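Local coordinates for surface-associated protein CshB (Streptococcus gordonii, PDB 6YZG) that probably serves as a cell-wall-anchored adhesin that binds fibronectin, this chain being its non-repetitive domain 2, at residues L42-N46 with N120-K124; P84-G89 with Q111-M116; N149-F153 with I182-L187. All coordinates share one frame; numbering follows the deposited sequence.

Contact 1: residues L42-N46 with N120-K124; sequences LKPFN and NWGVK
Asn-46 and Asn-120 are joined by a direct side-chain hydrogen bond between the loop 42-46 and the strand segment 120-124. Asn-120 ND2 gives a proton to Asn-46 OD1 at 3.0 Å, with a bent N-H...O angle of 143°. The donor sits well above the carbonyl plane of Asn-46, and the two amides are turned 31° from each other, so they meet at a slant. With CG anti to the backbone N (chi1 174°), the side chain of Asn-120 reaches across to the loop. Asparagine suits position 120 because one short amide can give and take protons: its ND2 donates to the loop while its OD1 accepts from Tyr-210 OH. Asn-46 contributes its carbonyl as acceptor.

A water adds a second polar link. It accepts from Phe-45 N at 2.9 Å and lies close to both Asn-120 OD1 and Trp-121 O, joining the start of the 3-10 turn to the strand backbone.

Backbone packing is closest at Gly-122. Lys-43 O comes 3.2 Å from Gly-122 CA, on the side where a side chain would stand, so glycine lets the loop lie directly against the strand. Pro-44 rests its CA on the Trp-121 carbonyl carbon and its CB 3.6 Å from Asn-120 OD1. Leu-42 CA makes a CA-H...O contact with Gly-122 O at 3.5 Å.

Apolar contact is confined to the other end, where Leu-42 and Val-123 lie side by side, CD2 against CG2 at 3.8 Å.

Across the interface, residues 120-124 pair with an antiparallel strand of the second subunit. The arrangement is that of a connection leaving strand 33-41 for helix 49-55 and packing on the neighbouring strand of an antiparallel sheet, here within the NR2 adhesin domain.

Contact 2: residues P84-G89 with Q111-M116; sequences PPSVTG and QLVYPM
Thr-88 and Val-113 form a single antiparallel bridge in the connection between strands 71-72 and 119-131, a hydrogen-bonded pair in which Thr-88 N to Val-113 O and Val-113 N to Thr-88 O both measure 2.9 Å. The N-H...O angles are 159° and 179°, so the bridge is well formed. Val-87 CA adds a CA-H...O contact to Val-113 O.

Val-87 spreads its two methyls between different partners. Its CG1 branch, set opposite the backbone N, meets Leu-112 CD2 at 3.7 Å, while CG2 meets CD1 of Tyr-114 at 3.6 Å. A beta-branched residue is apt here because it fills both directions with little freedom to rotate. On the bridge itself, Thr-88 CG2 packs against the ring of Pro-115, and Thr-88 OG1 bonds to Ala-90 N.

Proline and aromatic surfaces carry the other end. Pro-85 CB and CG lie against Pro-115 CD and Met-116 CG, and Phe-72 lines the same patch. Trp-121 stacks on Tyr-114, joining the loops to strand 119-131. A water bonded to both Pro-85 O and Tyr-114 OH lies in the plane of the phenol ring. Over one face of that ring stands Pro-85 CG, 3.6 Å from the centroid and 5° off the normal, an almost exactly centred CH-pi contact.

Contact 3: residues N149-F153 with I182-L187; sequences NPGEF and ITKKML
Pro-150 O is a buried carbonyl oxygen without a polar partner, enclosed by methyl groups: Ile-182 CG2 and Leu-187 CD1 each approach it to 3.4 Å. It belongs to a type I beta turn from Asn-149 to Glu-152, closed by the bond from Glu-152 N to Asn-149 O. Proline fits the second position of such a turn because its ring fixes phi near the required value. Glu-152 also ties the turn, its OE1 accepting from Asn-149 N at 2.9 Å on the anti side of the carboxylate.

This turn leads into strand 153-158, an outermost strand of a three-stranded sheet, and packs on the start of helix 184-193. Thr-183 and Met-186 form a capping box there: Thr-183 OG1, at the N-cap, accepts from Met-186 N at 3.2 Å, and Thr-183 N gives a weak bond to Met-186 SD at 3.6 Å. Pro-150 CB lies 3.8 Å from Met-186 O, on the first turn of the helix.

Phe-153 receives both aliphatic residues at its ring edge: Ile-182 CD1 lies 4.2 Å from Phe-153 CD1, and Leu-187 CD2 4.0 Å from Phe-153 CZ, the leucine crossing at about a right angle. Leu-211 and Ile-199 pack on this ring.

No hydrogen bond joins the two segments. Their association rests on shape and apolar burial, which probably must repay the cost of burying Pro-150 O without a polar partner.

Overall arrangement
Contacts 1 and 2 form one continuous block: contact 2 is nested inside the loop that contact 1 closes, their centres are about 12 Å apart, and Trp-121 and Leu-42 both pack on Val-87. Contact 3 follows later in the sequence, with its centre about 19 Å from that of contact 1, and serves a different, three-stranded sheet and its helix. Contacts 1 and 3 are buried, whereas contact 2 is partly exposed. Chemistry differs accordingly: amide and water links against a strand in contact 1, a backbone bridge with proline-aromatic packing in contact 2, and largely apolar packing, with no hydrogen bond between the segments, in contact 3. All three touch the second subunit.

Contact 1: residues L42-N46 with N120-K124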
ATOM      1  N   LEU A  42     -25.303  10.746 -10.300  1.00 11.78           N
ATOM      2  CA  LEU A  42     -23.872  11.023 -10.186  1.00 10.55           C
ATOM      3  C   LEU A  42     -23.707  11.999  -9.010  1.00 11.81           C
ATOM      4  O   LEU A  42     -23.610  13.262  -9.204  1.00 15.88           O
ATOM      5  CB  LEU A  42     -23.310  11.600 -11.498  1.00 11.08           C
ATOM      6  CG  LEU A  42     -23.253  10.587 -12.623  1.00 11.35           C
ATOM      7  CD1 LEU A  42     -23.289  11.256 -13.992  1.00 11.39           C
ATOM      8  CD2 LEU A  42     -22.005   9.733 -12.490  1.00 10.96           C
ATOM      9  N   LYS A  43     -23.633  11.445  -7.829  1.00 10.88           N
ATOM     10  CA  LYS A  43     -23.582  12.227  -6.592  1.00 10.58           C
ATOM     11  C   LYS A  43     -22.769  11.485  -5.568  1.00 10.24           C
ATOM     12  O   LYS A  43     -22.700  10.238  -5.536  1.00 10.38           O
ATOM     13  CB  LYS A  43     -24.966  12.524  -6.028  1.00 13.50           C
ATOM     14  CG  LYS A  43     -25.836  13.458  -6.859  1.00 17.44           C
ATOM     15  CD  LYS A  43     -27.012  14.046  -5.977  1.00 22.66           C
ATOM     16  CE  LYS A  43     -27.710  15.256  -6.561  1.00 28.60           C
ATOM     17  NZ  LYS A  43     -26.772  16.339  -6.969  1.00 31.90           N
ATOM     18  N   PRO A  44     -22.072  12.241  -4.683  1.00  9.18           N
ATOM     19  CA  PRO A  44     -21.247  11.613  -3.653  1.00  9.40           C
ATOM     20  C   PRO A  44     -22.023  11.164  -2.401  1.00  8.77           C
ATOM     21  O   PRO A  44     -23.202  11.380  -2.261  1.00  9.25           O
ATOM     22  CB  PRO A  44     -20.269  12.723  -3.299  1.00  9.88           C
ATOM     23  CG  PRO A  44     -21.131  13.972  -3.429  1.00  9.74           C
ATOM     24  CD  PRO A  44     -21.930  13.720  -4.704  1.00 10.05           C
ATOM     25  N   PHE A  45     -21.333  10.394  -1.579  1.00  8.57           N
ATOM     26  CA  PHE A  45     -21.985   9.661  -0.466  1.00  8.59           C
ATOM     27  C   PHE A  45     -22.638  10.651   0.530  1.00  8.75           C
ATOM     28  O   PHE A  45     -23.656  10.295   1.136  1.00  9.50           O
ATOM     29  CB  PHE A  45     -20.993   8.762   0.238  1.00  8.93           C
ATOM     30  CG  PHE A  45     -21.562   7.797   1.235  1.00  9.00           C
ATOM     31  CD1 PHE A  45     -22.362   6.736   0.838  1.00  9.23           C
ATOM     32  CD2 PHE A  45     -21.318   7.994   2.574  1.00  8.41           C
ATOM     33  CE1 PHE A  45     -22.831   5.867   1.807  1.00 10.81           C
ATOM     34  CE2 PHE A  45     -21.822   7.130   3.546  1.00  9.07           C
ATOM     35  CZ  PHE A  45     -22.570   6.064   3.132  1.00 10.08           C
ATOM     36  N   ASN A  46     -22.097  11.830   0.693  1.00  9.22           N
ATOM     37  CA  ASN A  46     -22.644  12.872   1.626  1.00  9.86           C
ATOM     38  C   ASN A  46     -23.983  13.401   1.118  1.00 10.72           C
ATOM     39  O   ASN A  46     -24.614  14.176   1.860  1.00 11.04           O
ATOM     40  CB  ASN A  46     -21.619  13.979   1.822  1.00 10.47           C
ATOM     41  CG  ASN A  46     -21.127  14.630   0.555  1.00 10.57           C
ATOM     42  OD1 ASN A  46     -20.622  13.932  -0.307  1.00 12.39           O
ATOM     43  ND2 ASN A  46     -21.168  15.957   0.398  1.00 14.12           N
ATOM     44  N   ASN A 120     -14.298  13.352  -4.249  1.00  8.01           N
ATOM     45  CA  ASN A 120     -15.420  12.790  -3.477  1.00  7.85           C
ATOM     46  C   ASN A 120     -16.555  12.682  -4.488  1.00  8.23           C
ATOM     47  O   ASN A 120     -17.090  13.693  -4.985  1.00  8.68           O
ATOM     48  CB  ASN A 120     -15.788  13.724  -2.326  1.00  9.29           C
ATOM     49  CG  ASN A 120     -17.018  13.325  -1.546  1.00  9.58           C
ATOM     50  OD1 ASN A 120     -17.301  12.159  -1.336  1.00  9.85           O
ATOM     51  ND2 ASN A 120     -17.704  14.330  -0.982  1.00 11.31           N
ATOM     52  N   TRP A 121     -16.843  11.444  -4.885  1.00  8.13           N
ATOM     53  CA  TRP A 121     -17.754  11.203  -6.035  1.00  7.94           C
ATOM     54  C   TRP A 121     -18.554   9.943  -5.811  1.00  8.38           C
ATOM     55  O   TRP A 121     -18.167   9.079  -4.991  1.00  8.35           O
ATOM     56  CB  TRP A 121     -16.994  11.144  -7.376  1.00  8.47           C
ATOM     57  CG  TRP A 121     -16.061   9.999  -7.523  1.00  8.99           C
ATOM     58  CD1 TRP A 121     -14.762   9.910  -7.102  1.00  8.68           C
ATOM     59  CD2 TRP A 121     -16.266   8.760  -8.229  1.00  8.74           C
ATOM     60  NE1 TRP A 121     -14.157   8.765  -7.528  1.00 10.44           N
ATOM     61  CE2 TRP A 121     -15.070   8.030  -8.229  1.00  9.55           C
ATOM     62  CE3 TRP A 121     -17.361   8.240  -8.927  1.00  9.47           C
ATOM     63  CZ2 TRP A 121     -14.919   6.799  -8.874  1.00  9.92           C
ATOM     64  CZ3 TRP A 121     -17.219   7.010  -9.551  1.00 10.08           C
ATOM     65  CH2 TRP A 121     -16.027   6.316  -9.522  1.00 10.81           C
ATOM     66  N   GLY A 122     -19.575   9.756  -6.641  1.00  8.95           N
ATOM     67  CA  GLY A 122     -20.290   8.464  -6.648  1.00  8.81           C
ATOM     68  C   GLY A 122     -21.106   8.333  -7.902  1.00 10.85           C
ATOM     69  O   GLY A 122     -21.286   9.293  -8.679  1.00 10.51           O
ATOM     70  N   VAL A 123     -21.564   7.134  -8.114  1.00  9.88           N
ATOM     71  CA  VAL A 123     -22.436   6.771  -9.253  1.00 10.55           C
ATOM     72  C   VAL A 123     -23.444   5.748  -8.774  1.00 10.76           C
ATOM     73  O   VAL A 123     -23.061   4.819  -8.028  1.00 10.79           O
ATOM     74  CB  VAL A 123     -21.622   6.238 -10.440  1.00 10.31           C
ATOM     75  CG1 VAL A 123     -20.758   5.030 -10.109  1.00  9.83           C
ATOM     76  CG2 VAL A 123     -22.553   6.056 -11.645  1.00 11.09           C
ATOM     77  N   LYS A 124     -24.699   5.873  -9.195  1.00  9.99           N
ATOM     78  CA  LYS A 124     -25.707   4.837  -8.951  1.00 10.74           C
ATOM     79  C   LYS A 124     -26.253   4.392 -10.305  1.00 10.39           C
ATOM     80  O   LYS A 124     -26.581   5.240 -11.145  1.00 10.33           O
ATOM     81  CB  LYS A 124     -26.824   5.363  -8.093  1.00 14.70           C
ATOM     82  CG  LYS A 124     -27.738   4.281  -7.574  1.00 18.14           C
ATOM     83  CD  LYS A 124     -28.709   4.839  -6.538  1.00 24.04           C
ATOM     84  CE  LYS A 124     -29.292   3.827  -5.579  1.00 31.53           C
ATOM     85  NZ  LYS A 124     -29.415   4.427  -4.221  1.00 32.85           N
TER
HETATM   86  O   HOH W   1     -18.575   9.804  -2.246  1.00  8.84           O

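Contact 2: residues P84-G89 with Q111-M116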
ATOM      1  N   PRO A  84     -14.000  19.564 -12.589  1.00 17.80           N
ATOM      2  CA  PRO A  84     -13.740  18.185 -12.250  1.00 17.48           C
ATOM      3  C   PRO A  84     -13.979  17.317 -13.469  1.00 15.93           C
ATOM      4  O   PRO A  84     -14.640  17.734 -14.436  1.00 17.92           O
ATOM      5  CB  PRO A  84     -14.772  17.839 -11.197  1.00 18.65           C
ATOM      6  CG  PRO A  84     -15.892  18.746 -11.526  1.00 19.76           C
ATOM      7  CD  PRO A  84     -15.268  20.054 -12.073  1.00 18.46           C
ATOM      8  N   PRO A  85     -13.417  16.108 -13.406  1.00 15.79           N
ATOM      9  CA  PRO A  85     -13.496  15.146 -14.509  1.00 16.23           C
ATOM     10  C   PRO A  85     -14.901  14.536 -14.553  1.00 14.35           C
ATOM     11  O   PRO A  85     -15.782  14.911 -13.836  1.00 16.06           O
ATOM     12  CB  PRO A  85     -12.422  14.160 -14.170  1.00 17.56           C
ATOM     13  CG  PRO A  85     -12.503  14.096 -12.655  1.00 16.88           C
ATOM     14  CD  PRO A  85     -12.722  15.530 -12.239  1.00 16.48           C
ATOM     15  N   SER A  86     -15.100  13.680 -15.548  1.00 16.84           N
ATOM     16  CA  SER A  86     -16.297  12.833 -15.662  1.00 15.00           C
ATOM     17  C   SER A  86     -15.877  11.415 -15.305  1.00 12.70           C
ATOM     18  O   SER A  86     -14.729  11.002 -15.479  1.00 14.54           O
ATOM     19  CB  SER A  86     -16.953  12.886 -17.020  1.00 18.05           C
ATOM     20  OG  SER A  86     -17.421  14.213 -17.315  1.00 21.44           O
ATOM     21  N   VAL A  87     -16.834  10.675 -14.803  1.00 12.03           N
ATOM     22  CA  VAL A  87     -16.667   9.229 -14.619  1.00 12.02           C
ATOM     23  C   VAL A  87     -16.510   8.603 -15.995  1.00 12.21           C
ATOM     24  O   VAL A  87     -17.284   8.999 -16.917  1.00 13.18           O
ATOM     25  CB  VAL A  87     -17.853   8.642 -13.862  1.00 12.17           C
ATOM     26  CG1 VAL A  87     -17.691   7.143 -13.698  1.00 11.83           C
ATOM     27  CG2 VAL A  87     -18.030   9.321 -12.500  1.00 11.92           C
ATOM     28  N   THR A  88     -15.582   7.698 -16.155  1.00 12.14           N
ATOM     29  CA  THR A  88     -15.310   7.148 -17.513  1.00 13.63           C
ATOM     30  C   THR A  88     -14.701   5.764 -17.436  1.00 14.93           C
ATOM     31  O   THR A  88     -14.074   5.426 -16.463  1.00 13.61           O
ATOM     32  CB  THR A  88     -14.410   8.105 -18.287  1.00 15.93           C
ATOM     33  OG1 THR A  88     -14.328   7.699 -19.663  1.00 18.00           O
ATOM     34  CG2 THR A  88     -13.047   8.204 -17.672  1.00 15.87           C
ATOM     35  N   GLY A  89     -14.901   4.968 -18.512  1.00 18.18           N
ATOM     36  CA  GLY A  89     -14.175   3.705 -18.669  1.00 21.63           C
ATOM     37  C   GLY A  89     -13.103   3.830 -19.716  1.00 27.78           C
ATOM     38  O   GLY A  89     -12.447   2.817 -20.005  1.00 30.00           O
ATOM     39  N   GLN A 111     -11.968  -1.337 -15.180  1.00 12.49           N
ATOM     40  CA  GLN A 111     -12.142  -0.322 -14.129  1.00 14.07           C
ATOM     41  C   GLN A 111     -12.958   0.850 -14.640  1.00 13.69           C
ATOM     42  O   GLN A 111     -12.651   1.402 -15.738  1.00 15.49           O
ATOM     43  CB  GLN A 111     -10.780   0.162 -13.655  1.00 15.06           C
ATOM     44  CG  GLN A 111     -10.061  -0.835 -12.817  1.00 17.96           C
ATOM     45  CD  GLN A 111      -8.744  -0.331 -12.309  1.00 21.82           C
ATOM     46  OE1 GLN A 111      -8.326   0.782 -12.633  1.00 27.08           O
ATOM     47  NE2 GLN A 111      -8.109  -1.193 -11.560  1.00 27.85           N
ATOM     48  N   LEU A 112     -13.871   1.362 -13.834  1.00 10.51           N
ATOM     49  CA  LEU A 112     -14.527   2.647 -14.050  1.00 11.38           C
ATOM     50  C   LEU A 112     -13.900   3.670 -13.108  1.00 12.21           C
ATOM     51  O   LEU A 112     -13.753   3.382 -11.936  1.00 12.61           O
ATOM     52  CB  LEU A 112     -16.014   2.482 -13.787  1.00 14.10           C
ATOM     53  CG  LEU A 112     -16.909   3.585 -14.331  1.00 15.13           C
ATOM     54  CD1 LEU A 112     -16.995   3.471 -15.861  1.00 15.96           C
ATOM     55  CD2 LEU A 112     -18.284   3.524 -13.690  1.00 16.17           C
ATOM     56  N   VAL A 113     -13.443   4.785 -13.658  1.00 11.42           N
ATOM     57  CA  VAL A 113     -12.628   5.722 -12.857  1.00 11.89           C
ATOM     58  C   VAL A 113     -13.151   7.156 -12.960  1.00 10.73           C
ATOM     59  O   VAL A 113     -13.938   7.449 -13.770  1.00 11.45           O
ATOM     60  CB  VAL A 113     -11.157   5.664 -13.324  1.00 13.41           C
ATOM     61  CG1 VAL A 113     -10.495   4.323 -13.043  1.00 15.37           C
ATOM     62  CG2 VAL A 113     -11.023   6.028 -14.795  1.00 14.49           C
ATOM     63  N   TYR A 114     -12.659   7.989 -12.059  1.00 12.03           N
ATOM     64  CA  TYR A 114     -12.926   9.452 -12.013  1.00 10.98           C
ATOM     65  C   TYR A 114     -11.506   9.993 -12.072  1.00 12.99           C
ATOM     66  O   TYR A 114     -10.928  10.149 -11.027  1.00 13.33           O
ATOM     67  CB  TYR A 114     -13.667   9.797 -10.724  1.00  9.91           C
ATOM     68  CG  TYR A 114     -14.313  11.152 -10.685  1.00  9.97           C
ATOM     69  CD1 TYR A 114     -15.315  11.494 -11.572  1.00 10.73           C
ATOM     70  CD2 TYR A 114     -13.963  12.052  -9.703  1.00 11.20           C
ATOM     71  CE1 TYR A 114     -15.944  12.711 -11.485  1.00 10.59           C
ATOM     72  CE2 TYR A 114     -14.568  13.278  -9.613  1.00 10.48           C
ATOM     73  CZ  TYR A 114     -15.570  13.605 -10.502  1.00 10.62           C
ATOM     74  OH  TYR A 114     -16.180  14.794 -10.409  1.00 12.23           O
ATOM     75  N   PRO A 115     -10.968  10.214 -13.288  1.00 13.02           N
ATOM     76  CA  PRO A 115      -9.538  10.323 -13.493  1.00 14.97           C
ATOM     77  C   PRO A 115      -8.722  11.550 -13.093  1.00 16.15           C
ATOM     78  O   PRO A 115      -7.908  11.966 -13.828  1.00 17.37           O
ATOM     79  CB  PRO A 115      -9.397   9.906 -14.959  1.00 15.35           C
ATOM     80  CG  PRO A 115     -10.590  10.510 -15.577  1.00 15.10           C
ATOM     81  CD  PRO A 115     -11.694  10.282 -14.552  1.00 13.63           C
ATOM     82  N   MET A 116      -9.044  12.070 -11.921  1.00 14.98           N
ATOM     83  CA  MET A 116      -8.141  13.023 -11.255  1.00 14.06           C
ATOM     84  C   MET A 116      -8.031  12.588  -9.810  1.00 13.55           C
ATOM     85  O   MET A 116      -8.965  12.028  -9.243  1.00 13.77           O
ATOM     86  CB  MET A 116      -8.643  14.440 -11.359  1.00 15.91           C
ATOM     87  CG  MET A 116      -8.740  14.870 -12.811  1.00 20.68           C
ATOM     88  SD  MET A 116      -7.253  15.611 -13.367  1.00 37.83           S
ATOM     89  CE  MET A 116      -7.154  17.120 -12.369  1.00 25.24           C
TER
HETATM   90  O   HOH W   2     -18.142  15.270 -12.303  1.00 14.96           O
HETATM   91  O   HOH W   3     -12.223   0.927 -18.460  1.00 27.06           O

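Contact 3: residues N149-F153 with I182-L187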
ATOM      1  N   ASN A 149      -5.417   2.974   1.460  1.00 19.79           N
ATOM      2  CA  ASN A 149      -4.872   3.241   2.793  1.00 20.66           C
ATOM      3  C   ASN A 149      -6.043   3.674   3.678  1.00 20.78           C
ATOM      4  O   ASN A 149      -7.174   3.851   3.220  1.00 17.34           O
ATOM      5  CB  ASN A 149      -3.705   4.205   2.633  1.00 21.43           C
ATOM      6  CG  ASN A 149      -4.081   5.604   2.250  1.00 25.35           C
ATOM      7  OD1 ASN A 149      -4.996   6.175   2.840  1.00 25.41           O
ATOM      8  ND2 ASN A 149      -3.321   6.192   1.326  1.00 29.46           N
ATOM      9  N   PRO A 150      -5.864   3.841   4.994  1.00 17.92           N
ATOM     10  CA  PRO A 150      -6.957   4.153   5.890  1.00 17.30           C
ATOM     11  C   PRO A 150      -7.695   5.467   5.620  1.00 17.99           C
ATOM     12  O   PRO A 150      -8.770   5.612   6.186  1.00 19.85           O
ATOM     13  CB  PRO A 150      -6.264   4.215   7.270  1.00 19.48           C
ATOM     14  CG  PRO A 150      -5.082   3.314   7.093  1.00 21.72           C
ATOM     15  CD  PRO A 150      -4.587   3.632   5.707  1.00 21.91           C
ATOM     16  N   GLY A 151      -7.177   6.396   4.825  1.00 16.99           N
ATOM     17  CA  GLY A 151      -7.894   7.611   4.427  1.00 16.33           C
ATOM     18  C   GLY A 151      -8.497   7.563   3.052  1.00 13.74           C
ATOM     19  O   GLY A 151      -8.887   8.607   2.567  1.00 15.63           O
ATOM     20  N   GLU A 152      -8.546   6.392   2.443  1.00 12.25           N
ATOM     21  CA  GLU A 152      -9.078   6.231   1.060  1.00 11.72           C
ATOM     22  C   GLU A 152     -10.325   5.354   1.175  1.00 12.25           C
ATOM     23  O   GLU A 152     -10.223   4.251   1.691  1.00 13.53           O
ATOM     24  CB  GLU A 152      -8.077   5.639   0.062  1.00 14.56           C
ATOM     25  CG  GLU A 152      -6.827   6.506  -0.087  1.00 15.38           C
ATOM     26  CD  GLU A 152      -5.757   5.932  -1.002  1.00 18.78           C
ATOM     27  OE1 GLU A 152      -5.403   4.758  -0.801  1.00 20.45           O
ATOM     28  OE2 GLU A 152      -5.307   6.631  -1.910  1.00 24.81           O
ATOM     29  N   PHE A 153     -11.485   5.848   0.740  1.00 10.15           N
ATOM     30  CA  PHE A 153     -12.776   5.175   0.970  1.00  9.62           C
ATOM     31  C   PHE A 153     -13.394   4.756  -0.347  1.00  9.44           C
ATOM     32  O   PHE A 153     -13.548   5.580  -1.270  1.00 10.68           O
ATOM     33  CB  PHE A 153     -13.725   6.119   1.724  1.00 10.06           C
ATOM     34  CG  PHE A 153     -13.152   6.760   2.980  1.00 11.50           C
ATOM     35  CD1 PHE A 153     -12.350   6.044   3.848  1.00 13.04           C
ATOM     36  CD2 PHE A 153     -13.363   8.078   3.212  1.00 14.37           C
ATOM     37  CE1 PHE A 153     -11.827   6.650   4.973  1.00 13.72           C
ATOM     38  CE2 PHE A 153     -12.771   8.735   4.286  1.00 16.60           C
ATOM     39  CZ  PHE A 153     -12.085   7.988   5.217  1.00 14.84           C
ATOM     40  N   ILE A 182     -11.953  -0.240   7.912  1.00 12.63           N
ATOM     41  CA  ILE A 182     -11.317   0.995   8.412  1.00 12.39           C
ATOM     42  C   ILE A 182     -12.130   1.483   9.591  1.00 14.08           C
ATOM     43  O   ILE A 182     -13.354   1.699   9.477  1.00 13.83           O
ATOM     44  CB  ILE A 182     -11.222   2.083   7.321  1.00 13.31           C
ATOM     45  CG1 ILE A 182     -10.425   1.580   6.137  1.00 13.37           C
ATOM     46  CG2 ILE A 182     -10.639   3.353   7.889  1.00 12.94           C
ATOM     47  CD1 ILE A 182     -10.382   2.481   4.903  1.00 13.46           C
ATOM     48  N   THR A 183     -11.434   1.728  10.695  1.00 14.48           N
ATOM     49  CA  THR A 183     -12.062   2.283  11.884  1.00 15.53           C
ATOM     50  C   THR A 183     -11.640   3.724  12.140  1.00 14.38           C
ATOM     51  O   THR A 183     -10.654   4.203  11.530  1.00 14.05           O
ATOM     52  CB  THR A 183     -11.689   1.435  13.099  1.00 16.52           C
ATOM     53  OG1 THR A 183     -10.288   1.580  13.301  1.00 18.87           O
ATOM     54  CG2 THR A 183     -12.040  -0.022  12.925  1.00 17.80           C
ATOM     55  N   LYS A 184     -12.408   4.391  12.992  1.00 15.39           N
ATOM     56  CA  LYS A 184     -12.066   5.766  13.398  1.00 17.32           C
ATOM     57  C   LYS A 184     -10.650   5.816  13.962  1.00 17.00           C
ATOM     58  O   LYS A 184      -9.918   6.702  13.610  1.00 16.87           O
ATOM     59  CB  LYS A 184     -13.102   6.274  14.403  1.00 18.92           C
ATOM     60  CG  LYS A 184     -12.787   7.656  14.951  1.00 22.29           C
ATOM     61  CD  LYS A 184     -13.965   8.341  15.577  1.00 24.10           C
ATOM     62  CE  LYS A 184     -13.681   9.817  15.789  1.00 30.16           C
ATOM     63  NZ  LYS A 184     -14.824  10.507  16.427  1.00 32.67           N
ATOM     64  N   LYS A 185     -10.266   4.852  14.791  1.00 17.52           N
ATOM     65  CA  LYS A 185      -8.894   4.819  15.332  1.00 19.39           C
ATOM     66  C   LYS A 185      -7.860   4.722  14.224  1.00 18.95           C
ATOM     67  O   LYS A 185      -6.848   5.460  14.224  1.00 20.42           O
ATOM     68  CB  LYS A 185      -8.788   3.641  16.314  1.00 23.26           C
ATOM     69  CG  LYS A 185      -7.376   3.532  16.903  1.00 28.01           C
ATOM     70  CD  LYS A 185      -7.208   2.407  17.894  1.00 34.44           C
ATOM     71  CE  LYS A 185      -6.109   2.685  18.897  1.00 39.05           C
ATOM     72  NZ  LYS A 185      -4.849   3.091  18.228  1.00 42.63           N
ATOM     73  N   MET A 186      -8.068   3.871  13.226  1.00 17.18           N
ATOM     74  CA  MET A 186      -7.099   3.718  12.134  1.00 18.18           C
ATOM     75  C   MET A 186      -6.983   5.034  11.344  1.00 16.75           C
ATOM     76  O   MET A 186      -5.875   5.418  10.902  1.00 17.49           O
ATOM     77  CB  MET A 186      -7.535   2.627  11.163  1.00 19.36           C
ATOM     78  CG  MET A 186      -7.320   1.236  11.681  1.00 20.29           C
ATOM     79  SD  MET A 186      -8.259   0.033  10.655  1.00 23.47           S
ATOM     80  CE  MET A 186      -8.255  -1.378  11.755  1.00 30.03           C
ATOM     81  N   LEU A 187      -8.120   5.666  11.094  1.00 15.80           N
ATOM     82  CA  LEU A 187      -8.167   6.922  10.315  1.00 15.07           C
ATOM     83  C   LEU A 187      -7.421   8.023  11.104  1.00 16.38           C
ATOM     84  O   LEU A 187      -6.610   8.730  10.497  1.00 16.37           O
ATOM     85  CB  LEU A 187      -9.640   7.249  10.009  1.00 14.77           C
ATOM     86  CG  LEU A 187      -9.874   8.530   9.241  1.00 13.76           C
ATOM     87  CD1 LEU A 187      -9.122   8.571   7.916  1.00 15.16           C
ATOM     88  CD2 LEU A 187     -11.370   8.720   9.050  1.00 15.07           C
TER